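Local structure of peptidoglycan hydrolase FlgJ (Sphingomonas sp. A1, 3VWO) at residues K14-L19 with H24-Q29; Q40-N43 with T47-Y50; N51-K56 with Q93-Y98; R69-E72 with Q77-V80. The protein probably hydrolyses the peptidoglycan layer in the periplasm so that the flagellar rod can be assembled, this chain being its C-terminal glycoside hydrolase family 73 domain. One frame throughout, in Å; residues are numbered along the deposited sequence.

Contact 1: residues K14-L19 with H24-Q29; sequences KAAQSL and HFLVAQ
Leu26 reaches across from helix 23-34 and lays one methyl group, CD1, on the backbone of Ala15 and Ala16 in helix 2-19. The nearest approach is to a main-chain atom: CD1 lies 3.6 Å from Ala16 N, with the two alanine methyls close by. Ala16 CB is 3.9 Å from Leu26 CD1, and Ala15 CB is 4.0 Å from the same atom. Leu26 has this reach because CG stands anti to the carbonyl carbon (chi1 -55°) and CD1 continues anti to CA (chi2 -167°), extending the branch away from its own helix. Alanine suits the receiving side, since a small CB leaves the helix backbone accessible while the CA atoms of Ala16 and Leu26 are 6.9 Å apart. The other branch of Leu26 turns to Tyr98 on helix 91-104, and Ala15 also touches Phe95 and Ala99 there, which places the contact where three helices of this lysozyme-clan domain meet. Everything that touches is apolar or main chain, the three residues are buried, and just 128 Å² is covered in all; the contact therefore rests on dispersion and exclusion of water, without directional bonds across it.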
loop_
_atom_site.group_PDB
_atom_site.type_symbol
_atom_site.label_atom_id
_atom_site.label_comp_id
_atom_site.label_asym_id
_atom_site.label_seq_id
_atom_site.Cartn_x
_atom_site.Cartn_y
_atom_site.Cartn_z
ATOM N N LYS A 14 -7.604 10.641 -5.311
ATOM C CA LYS A 14 -8.791 10.770 -4.467
ATOM C C LYS A 14 -8.520 10.404 -3.009
ATOM O O LYS A 14 -8.902 11.135 -2.091
ATOM C CB LYS A 14 -9.930 9.891 -4.993
ATOM C CG LYS A 14 -10.064 9.845 -6.504
ATOM C CD LYS A 14 -11.359 9.149 -6.913
ATOM C CE LYS A 14 -11.421 7.718 -6.395
ATOM N NZ LYS A 14 -10.634 6.757 -7.231
ATOM N N ALA A 15 -7.871 9.262 -2.794
ATOM C CA ALA A 15 -7.562 8.815 -1.436
ATOM C C ALA A 15 -6.511 9.716 -0.798
ATOM O O ALA A 15 -6.530 9.964 0.412
ATOM C CB ALA A 15 -7.080 7.368 -1.448
ATOM N N ALA A 16 -5.588 10.207 -1.615
ATOM C CA ALA A 16 -4.526 11.064 -1.097
ATOM C C ALA A 16 -5.094 12.343 -0.508
ATOM O O ALA A 16 -4.615 12.830 0.519
ATOM C CB ALA A 16 -3.512 11.377 -2.178
ATOM N N GLN A 17 -6.131 12.888 -1.134
ATOM C CA GLN A 17 -6.701 14.127 -0.600
ATOM C C GLN A 17 -7.449 13.895 0.718
ATOM O O GLN A 17 -7.486 14.781 1.581
ATOM C CB GLN A 17 -7.553 14.871 -1.636
ATOM C CG GLN A 17 -9.030 14.520 -1.662
ATOM C CD GLN A 17 -9.875 15.654 -2.226
ATOM O OE1 GLN A 17 -9.357 16.721 -2.571
ATOM N NE2 GLN A 17 -11.181 15.430 -2.316
ATOM N N SER A 18 -8.003 12.696 0.886
ATOM C CA SER A 18 -8.676 12.321 2.126
ATOM C C SER A 18 -7.677 12.284 3.273
ATOM O O SER A 18 -8.034 12.497 4.433
ATOM C CB SER A 18 -9.346 10.947 1.994
ATOM O OG SER A 18 -10.381 10.970 1.034
ATOM N N LEU A 19 -6.422 12.009 2.933
ATOM C CA LEU A 19 -5.353 11.861 3.925
ATOM C C LEU A 19 -4.429 13.078 4.000
ATOM O O LEU A 19 -3.575 13.155 4.882
ATOM C CB LEU A 19 -4.528 10.606 3.613
ATOM C CG LEU A 19 -5.269 9.277 3.754
ATOM C CD1 LEU A 19 -4.408 8.100 3.265
ATOM C CD2 LEU A 19 -5.685 9.072 5.205
ATOM N N HIS A 24 1.447 10.808 -5.110
ATOM C CA HIS A 24 2.556 9.929 -5.472
ATOM C C HIS A 24 3.128 9.181 -4.268
ATOM O O HIS A 24 3.825 8.191 -4.438
ATOM C CB HIS A 24 3.643 10.672 -6.263
ATOM C CG HIS A 24 4.463 11.621 -5.449
ATOM N ND1 HIS A 24 3.985 12.837 -5.010
ATOM C CD2 HIS A 24 5.748 11.549 -5.024
ATOM C CE1 HIS A 24 4.932 13.465 -4.334
ATOM N NE2 HIS A 24 6.013 12.706 -4.331
ATOM N N PHE A 25 2.801 9.628 -3.054
ATOM C CA PHE A 25 3.198 8.895 -1.855
ATOM C C PHE A 25 2.467 7.568 -1.820
ATOM O O PHE A 25 3.038 6.539 -1.460
ATOM C CB PHE A 25 2.827 9.653 -0.577
ATOM C CG PHE A 25 3.753 10.800 -0.240
ATOM C CD1 PHE A 25 4.583 11.362 -1.194
ATOM C CD2 PHE A 25 3.794 11.296 1.054
ATOM C CE1 PHE A 25 5.432 12.425 -0.865
ATOM C CE2 PHE A 25 4.636 12.355 1.390
ATOM C CZ PHE A 25 5.456 12.916 0.430
ATOM N N LEU A 26 1.185 7.605 -2.171
ATOM C CA LEU A 26 0.374 6.392 -2.183
ATOM C C LEU A 26 0.729 5.485 -3.372
ATOM O O LEU A 26 0.730 4.254 -3.254
ATOM C CB LEU A 26 -1.108 6.744 -2.207
ATOM C CG LEU A 26 -1.605 7.672 -1.089
ATOM C CD1 LEU A 26 -3.117 7.662 -1.059
ATOM C CD2 LEU A 26 -1.048 7.245 0.259
ATOM N N VAL A 27 1.026 6.083 -4.520
ATOM C CA VAL A 27 1.504 5.283 -5.659
ATOM C C VAL A 27 2.821 4.599 -5.305
ATOM O O VAL A 27 3.028 3.421 -5.605
ATOM C CB VAL A 27 1.707 6.147 -6.913
ATOM C CG1 VAL A 27 2.317 5.313 -8.049
ATOM C CG2 VAL A 27 0.387 6.761 -7.344
ATOM N N ALA A 28 3.715 5.340 -4.662
ATOM C CA ALA A 28 4.997 4.782 -4.235
ATOM C C ALA A 28 4.824 3.620 -3.257
ATOM O O ALA A 28 5.522 2.605 -3.353
ATOM C CB ALA A 28 5.864 5.870 -3.615
ATOM N N GLN A 29 3.903 3.767 -2.310
ATOM C CA GLN A 29 3.697 2.728 -1.317
ATOM C C GLN A 29 3.128 1.487 -1.989
ATOM O O GLN A 29 3.531 0.370 -1.682
ATOM C CB GLN A 29 2.753 3.182 -0.198
ATOM C CG GLN A 29 2.671 2.164 0.936
ATOM C CD GLN A 29 1.868 2.650 2.128
ATOM O OE1 GLN A 29 1.205 3.690 2.069
ATOM N NE2 GLN A 29 1.927 1.895 3.221
#

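Contact 2: residues Q40-N43 with T47-Y50; sequences QIRN and TPSY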
loop_
_atom_site.group_PDB
_atom_site.type_symbol
_atom_site.label_atom_id
_atom_site.label_comp_id
_atom_site.label_asym_id
_atom_site.label_seq_id
_atom_site.Cartn_x
_atom_site.Cartn_y
_atom_site.Cartn_z
ATOM N N GLN A 40 1.297 -8.175 -7.233
ATOM C CA GLN A 40 0.005 -7.928 -6.617
ATOM C C GLN A 40 -0.745 -9.249 -6.441
ATOM O O GLN A 40 -0.715 -10.130 -7.314
ATOM C CB GLN A 40 -0.811 -6.913 -7.417
ATOM C CG GLN A 40 -1.761 -7.506 -8.427
ATOM C CD GLN A 40 -2.955 -6.604 -8.670
ATOM O OE1 GLN A 40 -3.973 -6.702 -7.986
ATOM N NE2 GLN A 40 -2.833 -5.718 -9.649
ATOM N N ILE A 41 -1.380 -9.400 -5.284
ATOM C CA ILE A 41 -2.094 -10.631 -4.971
ATOM C C ILE A 41 -3.198 -10.856 -5.996
ATOM O O ILE A 41 -3.916 -9.928 -6.371
ATOM C CB ILE A 41 -2.666 -10.586 -3.536
ATOM C CG1 ILE A 41 -1.535 -10.745 -2.517
ATOM C CG2 ILE A 41 -3.720 -11.653 -3.330
ATOM C CD1 ILE A 41 -1.962 -10.483 -1.087
ATOM N N ARG A 42 -3.302 -12.087 -6.481
ATOM C CA ARG A 42 -4.324 -12.430 -7.451
ATOM C C ARG A 42 -5.129 -13.622 -6.965
ATOM O O ARG A 42 -4.633 -14.435 -6.185
ATOM C CB ARG A 42 -3.689 -12.743 -8.810
ATOM C CG ARG A 42 -3.086 -11.520 -9.488
ATOM C CD ARG A 42 -2.470 -11.860 -10.832
ATOM N NE ARG A 42 -1.806 -10.696 -11.409
ATOM C CZ ARG A 42 -2.379 -9.856 -12.263
ATOM N NH1 ARG A 42 -1.696 -8.820 -12.730
ATOM N NH2 ARG A 42 -3.632 -10.056 -12.654
ATOM N N ASN A 43 -6.374 -13.709 -7.420
ATOM C CA ASN A 43 -7.207 -14.881 -7.166
ATOM C C ASN A 43 -6.584 -16.162 -7.718
ATOM O O ASN A 43 -5.518 -16.142 -8.344
ATOM C CB ASN A 43 -8.607 -14.699 -7.762
ATOM C CG ASN A 43 -9.434 -13.668 -7.016
ATOM O OD1 ASN A 43 -9.419 -12.481 -7.348
ATOM N ND2 ASN A 43 -10.171 -14.123 -6.007
ATOM N N THR A 47 -7.023 -13.708 -11.424
ATOM C CA THR A 47 -7.781 -12.464 -11.400
ATOM C C THR A 47 -7.186 -11.541 -10.329
ATOM O O THR A 47 -6.896 -11.995 -9.226
ATOM C CB THR A 47 -9.253 -12.749 -11.060
ATOM O OG1 THR A 47 -9.690 -13.916 -11.771
ATOM C CG2 THR A 47 -10.137 -11.570 -11.428
ATOM N N PRO A 48 -6.999 -10.253 -10.654
ATOM C CA PRO A 48 -6.392 -9.332 -9.685
ATOM C C PRO A 48 -7.304 -9.085 -8.487
ATOM O O PRO A 48 -8.520 -8.986 -8.640
ATOM C CB PRO A 48 -6.237 -8.034 -10.486
ATOM C CG PRO A 48 -7.291 -8.122 -11.543
ATOM C CD PRO A 48 -7.344 -9.573 -11.915
ATOM N N SER A 49 -6.706 -9.004 -7.305
ATOM C CA SER A 49 -7.427 -8.659 -6.089
ATOM C C SER A 49 -7.576 -7.140 -5.984
ATOM O O SER A 49 -8.452 -6.645 -5.280
ATOM C CB SER A 49 -6.656 -9.166 -4.871
ATOM O OG SER A 49 -5.408 -8.494 -4.759
ATOM N N TYR A 50 -6.703 -6.429 -6.695
ATOM C CA TYR A 50 -6.562 -4.971 -6.633
ATOM C C TYR A 50 -6.034 -4.507 -5.280
ATOM O O TYR A 50 -5.994 -3.310 -5.017
ATOM C CB TYR A 50 -7.873 -4.234 -6.944
ATOM C CG TYR A 50 -8.506 -4.599 -8.267
ATOM C CD1 TYR A 50 -8.014 -4.089 -9.460
ATOM C CD2 TYR A 50 -9.610 -5.435 -8.317
ATOM C CE1 TYR A 50 -8.602 -4.421 -10.674
ATOM C CE2 TYR A 50 -10.205 -5.768 -9.522
ATOM C CZ TYR A 50 -9.697 -5.262 -10.694
ATOM O OH TYR A 50 -10.290 -5.602 -11.892
#
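Arg42 and Pro48 form a single backbone bridge, their CA atoms 4.3 Å apart, between two irregular segments that run 135° apart. The bonds belong to their neighbours: Asn43 N donates to Thr47 O, in the carbonyl plane, and Ser49 N donates to Ile41 O at 3.1 Å. Proline, lacking an N-H, thus costs the bridge nothing. Ser49 gives a second grip, its OG donating to Ile41 O at 2.6 Å from above the carbonyl plane. With OG between the backbone N and the carbonyl carbon (chi1 65°), the hydroxyl sits near its own N-H, and both reach one acceptor; OG also bonds Asn51 N. With an alanine here, Ile41 O would probably keep one donor of the two and Asn51 N would lose its acceptor. Gln40 accepts a weak bond from Tyr50 N through OE1 while NE2 bonds Tyr91 OH, an amide using both its ends. Arg42, extended from CG to NE, passes obliquely by the proline, NH2 lying 3.8 Å from Pro48 CD and bonding Gly46 O. Pro48 CB also lies over the centre of the Tyr50 ring. This is an irregular loop closed by an isolated beta bridge, joining helix 23-34 to the beta hairpin.

Contact 3: residues N51-K56 with Q93-Y98; sequences NLFNIK and QAFQDY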
loop_
_atom_site.group_PDB
_atom_site.type_symbol
_atom_site.label_atom_id
_atom_site.label_comp_id
_atom_site.label_asym_id
_atom_site.label_seq_id
_atom_site.Cartn_x
_atom_site.Cartn_y
_atom_site.Cartn_z
ATOM N N ASN A 51 -5.628 -5.450 -4.435
ATOM C CA ASN A 51 -5.170 -5.137 -3.075
ATOM C C ASN A 51 -3.708 -4.719 -3.097
ATOM O O ASN A 51 -2.819 -5.478 -2.708
ATOM C CB ASN A 51 -5.357 -6.352 -2.173
ATOM C CG ASN A 51 -5.223 -6.029 -0.703
ATOM O OD1 ASN A 51 -4.693 -4.982 -0.322
ATOM N ND2 ASN A 51 -5.689 -6.946 0.140
ATOM N N LEU A 52 -3.472 -3.489 -3.539
ATOM C CA LEU A 52 -2.123 -3.009 -3.780
ATOM C C LEU A 52 -1.390 -2.667 -2.490
ATOM O O LEU A 52 -0.180 -2.472 -2.506
ATOM C CB LEU A 52 -2.157 -1.791 -4.701
ATOM C CG LEU A 52 -1.956 -2.002 -6.204
ATOM C CD1 LEU A 52 -2.413 -3.385 -6.677
ATOM C CD2 LEU A 52 -2.667 -0.910 -6.970
ATOM N N PHE A 53 -2.116 -2.605 -1.377
ATOM C CA PHE A 53 -1.496 -2.279 -0.093
ATOM C C PHE A 53 -1.332 -3.499 0.810
ATOM O O PHE A 53 -0.883 -3.379 1.944
ATOM C CB PHE A 53 -2.274 -1.159 0.604
ATOM C CG PHE A 53 -2.205 0.137 -0.131
ATOM C CD1 PHE A 53 -1.121 0.988 0.046
ATOM C CD2 PHE A 53 -3.188 0.490 -1.033
ATOM C CE1 PHE A 53 -1.039 2.173 -0.652
ATOM C CE2 PHE A 53 -3.111 1.676 -1.734
ATOM C CZ PHE A 53 -2.031 2.516 -1.547
ATOM N N ASN A 54 -1.689 -4.669 0.291
ATOM C CA ASN A 54 -1.547 -5.926 1.030
ATOM C C ASN A 54 -2.280 -5.922 2.376
ATOM O O ASN A 54 -1.746 -6.361 3.397
ATOM C CB ASN A 54 -0.069 -6.296 1.206
ATOM C CG ASN A 54 0.563 -6.792 -0.085
ATOM O OD1 ASN A 54 -0.040 -7.569 -0.824
ATOM N ND2 ASN A 54 1.774 -6.337 -0.365
ATOM N N ILE A 55 -3.513 -5.430 2.351
ATOM C CA ILE A 55 -4.331 -5.317 3.552
ATOM C C ILE A 55 -5.046 -6.636 3.827
ATOM O O ILE A 55 -5.843 -7.106 3.009
ATOM C CB ILE A 55 -5.394 -4.230 3.397
ATOM C CG1 ILE A 55 -4.745 -2.915 2.963
ATOM C CG2 ILE A 55 -6.158 -4.047 4.718
ATOM C CD1 ILE A 55 -3.715 -2.409 3.930
ATOM N N LYS A 56 -4.766 -7.232 4.981
ATOM C CA LYS A 56 -5.417 -8.482 5.350
ATOM C C LYS A 56 -6.875 -8.246 5.714
ATOM O O LYS A 56 -7.270 -7.129 6.036
ATOM C CB LYS A 56 -4.689 -9.150 6.516
ATOM C CG LYS A 56 -3.341 -9.756 6.143
ATOM C CD LYS A 56 -2.806 -10.622 7.271
ATOM C CE LYS A 56 -1.728 -9.906 8.057
ATOM N NZ LYS A 56 -0.478 -9.793 7.258
ATOM N N GLN A 93 -11.708 1.174 -5.257
ATOM C CA GLN A 93 -12.185 0.585 -4.017
ATOM C C GLN A 93 -11.021 0.266 -3.075
ATOM O O GLN A 93 -11.128 0.453 -1.861
ATOM C CB GLN A 93 -12.996 -0.675 -4.326
ATOM C CG GLN A 93 -13.816 -1.182 -3.168
ATOM C CD GLN A 93 -14.831 -2.217 -3.597
ATOM O OE1 GLN A 93 -14.482 -3.360 -3.886
ATOM N NE2 GLN A 93 -16.097 -1.817 -3.654
ATOM N N ALA A 94 -9.914 -0.217 -3.641
ATOM C CA ALA A 94 -8.719 -0.531 -2.860
ATOM C C ALA A 94 -8.138 0.720 -2.185
ATOM O O ALA A 94 -7.839 0.723 -0.985
ATOM C CB ALA A 94 -7.672 -1.164 -3.749
ATOM N N PHE A 95 -7.972 1.778 -2.966
ATOM C CA PHE A 95 -7.437 3.030 -2.422
ATOM C C PHE A 95 -8.357 3.644 -1.364
ATOM O O PHE A 95 -7.884 4.143 -0.345
ATOM C CB PHE A 95 -7.148 4.040 -3.540
ATOM C CG PHE A 95 -5.829 3.816 -4.235
ATOM C CD1 PHE A 95 -4.656 4.308 -3.694
ATOM C CD2 PHE A 95 -5.767 3.114 -5.431
ATOM C CE1 PHE A 95 -3.442 4.110 -4.326
ATOM C CE2 PHE A 95 -4.556 2.910 -6.070
ATOM C CZ PHE A 95 -3.392 3.409 -5.515
ATOM N N GLN A 96 -9.666 3.598 -1.601
ATOM C CA GLN A 96 -10.634 4.113 -0.634
ATOM C C GLN A 96 -10.603 3.318 0.668
ATOM O O GLN A 96 -10.754 3.884 1.752
ATOM C CB GLN A 96 -12.049 4.092 -1.214
ATOM C CG GLN A 96 -12.261 5.030 -2.391
ATOM C CD GLN A 96 -12.702 6.417 -1.969
ATOM O OE1 GLN A 96 -12.482 6.837 -0.830
ATOM N NE2 GLN A 96 -13.338 7.136 -2.886
ATOM N N ASP A 97 -10.431 2.003 0.564
ATOM C CA ASP A 97 -10.341 1.186 1.764
ATOM C C ASP A 97 -9.070 1.526 2.538
ATOM O O ASP A 97 -9.086 1.609 3.771
ATOM C CB ASP A 97 -10.414 -0.314 1.433
ATOM C CG ASP A 97 -10.755 -1.159 2.650
ATOM O OD1 ASP A 97 -11.533 -0.675 3.500
ATOM O OD2 ASP A 97 -10.248 -2.294 2.768
ATOM N N TYR A 98 -7.971 1.753 1.817
ATOM C CA TYR A 98 -6.705 2.136 2.449
ATOM C C TYR A 98 -6.846 3.462 3.201
ATOM O O TYR A 98 -6.393 3.585 4.341
ATOM C CB TYR A 98 -5.581 2.231 1.412
ATOM C CG TYR A 98 -4.308 2.898 1.915
ATOM C CD1 TYR A 98 -3.319 2.165 2.562
ATOM C CD2 TYR A 98 -4.097 4.258 1.732
ATOM C CE1 TYR A 98 -2.152 2.777 3.017
ATOM C CE2 TYR A 98 -2.944 4.874 2.184
ATOM C CZ TYR A 98 -1.974 4.129 2.821
ATOM O OH TYR A 98 -0.829 4.752 3.261
#
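A buried aromatic cluster of Phe53, Phe95 and Tyr98 joins the loop 51-56 to helix 91-104, with the Phe53 side chain about 6 Å from a bound HEPES molecule. Tyr98 stacks on one face of Phe53, centroids 4.0 Å apart and planes 19° from parallel, with Phe53 CE1 over the centre of the tyrosine ring. Tyr98 CB adds a CH-pi contact there. Phe95 instead receives the edge of Phe53 in an offset edge-to-face pair, the planes 85° apart and Phe53 CZ 3.5 Å from Phe95 CE1. The tyrosine comes over the face because its CG stands anti to the backbone N (chi1 168°). A flat, apolar ring suits Phe53, which offers face and edge at once; an alanine in its place would probably open a gap between Phe95 and Tyr98, leaving Tyr98 without its stacking partner and Phe95 without the edge it receives. Leu52 CD2 lies 4.4 Å from Phe95 CE2. A type I turn, Asn51 to Asn54, shapes the loop; Asn51 OD1 accepts from Ile55 N at 3.0 Å, and ND2 donates to Ile55 O. It is thus an aromatic cluster seating a turn on a core helix of a lysozyme-clan domain.

Contact 4: residues R69-E72 with Q77-V80; sequences RTVE and QRKV
Arg78 lays one face of its guanidinium over Val71, whose CG1 stands 3.5 Å above the plane and is offset toward the rim. Arg78 CG is anti to the backbone N (chi1 -169°) and the chain runs extended to NE, carrying the flat group across to the neighbouring strand; NE also makes a weak bond to Tyr73 OH. A branched valine suits this spot, its second methyl, CG2, lying 3.7 Å from Arg78 NH2 and 4.2 Å from Val80 CG2. Arg69, on the strand of Val71, crosses Arg78 at about a right angle, NH2 4.1 Å from Arg78 NH2, while its NE passes near Val80 CG1; the like charges would probably disfavour closer approach, though both arginines are exposed to solvent. The segments are part of the antiparallel beta hairpin 65-74/77-86, their directions 167° apart. Val71 and Val80 are a non-hydrogen-bonded pair, Glu72 and Lys79 the hydrogen-bonded pair beside it: Glu72 N donates to Lys79 O at 2.9 Å and Lys79 N to Glu72 O at 2.7 Å. On the face opposite the valines, Glu72 directs its carboxylate to Lys56 and Arg81 in salt bridges.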
loop_
_atom_site.group_PDB
_atom_site.type_symbol
_atom_site.label_atom_id
_atom_site.label_comp_id
_atom_site.label_asym_id
_atom_site.label_seq_id
_atom_site.Cartn_x
_atom_site.Cartn_y
_atom_site.Cartn_z
ATOM N N ARG A 69 -0.102 -16.377 0.289
ATOM C CA ARG A 69 1.123 -16.530 1.046
ATOM C C ARG A 69 1.587 -15.144 1.450
ATOM O O ARG A 69 1.472 -14.199 0.671
ATOM C CB ARG A 69 2.176 -17.202 0.159
ATOM C CG ARG A 69 3.606 -17.042 0.622
ATOM C CD ARG A 69 4.581 -17.533 -0.450
ATOM N NE ARG A 69 5.970 -17.299 -0.062
ATOM C CZ ARG A 69 6.601 -16.138 -0.204
ATOM N NH1 ARG A 69 5.973 -15.092 -0.725
ATOM N NH2 ARG A 69 7.863 -16.017 0.186
ATOM N N THR A 70 2.089 -15.015 2.672
ATOM C CA THR A 70 2.622 -13.739 3.126
ATOM C C THR A 70 3.805 -13.927 4.076
ATOM O O THR A 70 3.863 -14.896 4.833
ATOM C CB THR A 70 1.537 -12.884 3.799
ATOM O OG1 THR A 70 2.024 -11.548 3.981
ATOM C CG2 THR A 70 1.134 -13.481 5.139
ATOM N N VAL A 71 4.747 -12.989 4.018
ATOM C CA VAL A 71 5.946 -13.035 4.840
ATOM C C VAL A 71 5.879 -11.956 5.912
ATOM O O VAL A 71 5.610 -10.791 5.621
ATOM C CB VAL A 71 7.210 -12.802 3.993
ATOM C CG1 VAL A 71 8.456 -12.850 4.870
ATOM C CG2 VAL A 71 7.295 -13.834 2.879
ATOM N N GLU A 72 6.117 -12.349 7.156
ATOM C CA GLU A 72 6.070 -11.399 8.265
ATOM C C GLU A 72 7.270 -11.604 9.173
ATOM O O GLU A 72 7.828 -12.695 9.233
ATOM C CB GLU A 72 4.764 -11.559 9.046
ATOM C CG GLU A 72 3.513 -11.313 8.209
ATOM C CD GLU A 72 2.232 -11.594 8.967
ATOM O OE1 GLU A 72 2.312 -12.067 10.121
ATOM O OE2 GLU A 72 1.143 -11.343 8.407
ATOM N N GLN A 77 13.050 -13.118 13.539
ATOM C CA GLN A 77 12.533 -14.340 12.933
ATOM C C GLN A 77 11.663 -14.043 11.714
ATOM O O GLN A 77 10.811 -13.156 11.745
ATOM C CB GLN A 77 11.712 -15.121 13.960
ATOM C CG GLN A 77 11.683 -16.620 13.752
ATOM C CD GLN A 77 12.549 -17.349 14.757
ATOM O OE1 GLN A 77 12.499 -18.574 14.866
ATOM N NE2 GLN A 77 13.352 -16.597 15.500
ATOM N N ARG A 78 11.881 -14.798 10.643
ATOM C CA ARG A 78 11.085 -14.670 9.431
ATOM C C ARG A 78 9.939 -15.676 9.475
ATOM O O ARG A 78 10.143 -16.845 9.807
ATOM C CB ARG A 78 11.966 -14.920 8.204
ATOM C CG ARG A 78 11.342 -14.563 6.858
ATOM C CD ARG A 78 12.434 -14.452 5.802
ATOM N NE ARG A 78 11.938 -14.043 4.492
ATOM C CZ ARG A 78 11.332 -14.863 3.641
ATOM N NH1 ARG A 78 11.130 -16.131 3.974
ATOM N NH2 ARG A 78 10.918 -14.414 2.461
ATOM N N LYS A 79 8.734 -15.215 9.151
ATOM C CA LYS A 79 7.557 -16.075 9.161
ATOM C C LYS A 79 6.907 -16.154 7.782
ATOM O O LYS A 79 6.761 -15.140 7.100
ATOM C CB LYS A 79 6.544 -15.568 10.192
ATOM C CG LYS A 79 6.979 -15.770 11.634
ATOM C CD LYS A 79 7.065 -17.255 11.964
ATOM C CE LYS A 79 7.614 -17.488 13.365
ATOM N NZ LYS A 79 6.775 -16.844 14.413
ATOM N N VAL A 80 6.538 -17.360 7.367
ATOM C CA VAL A 80 5.805 -17.537 6.116
ATOM C C VAL A 80 4.507 -18.291 6.360
ATOM O O VAL A 80 4.519 -19.438 6.801
ATOM C CB VAL A 80 6.627 -18.292 5.053
ATOM C CG1 VAL A 80 5.804 -18.459 3.778
ATOM C CG2 VAL A 80 7.921 -17.557 4.756
#

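Contacts 1 and 3 share a core: Gln29 OE1 lies 2.6 Å from Tyr98 OH, a probable hydrogen bond, and the centres of the two contacts are 11 Å apart. Contact 2 leads straight into contact 3, since Tyr50 and Asn51 are consecutive. Contact 4 is nested in the chain loop that contact 3 closes, and the salt bridge of Lys56 with Glu72 ties the two although their centres are 20 Å apart. Contacts 1 and 4 lie on opposite sides of the chain's centre, about 27 Å between centres. The bound HEPES lies about 6 Å from the side chains of Phe53 and Glu72, about 9 Å from Ile41 and about 12 Å from Leu26, consistent with a cleft between helical core and hairpin.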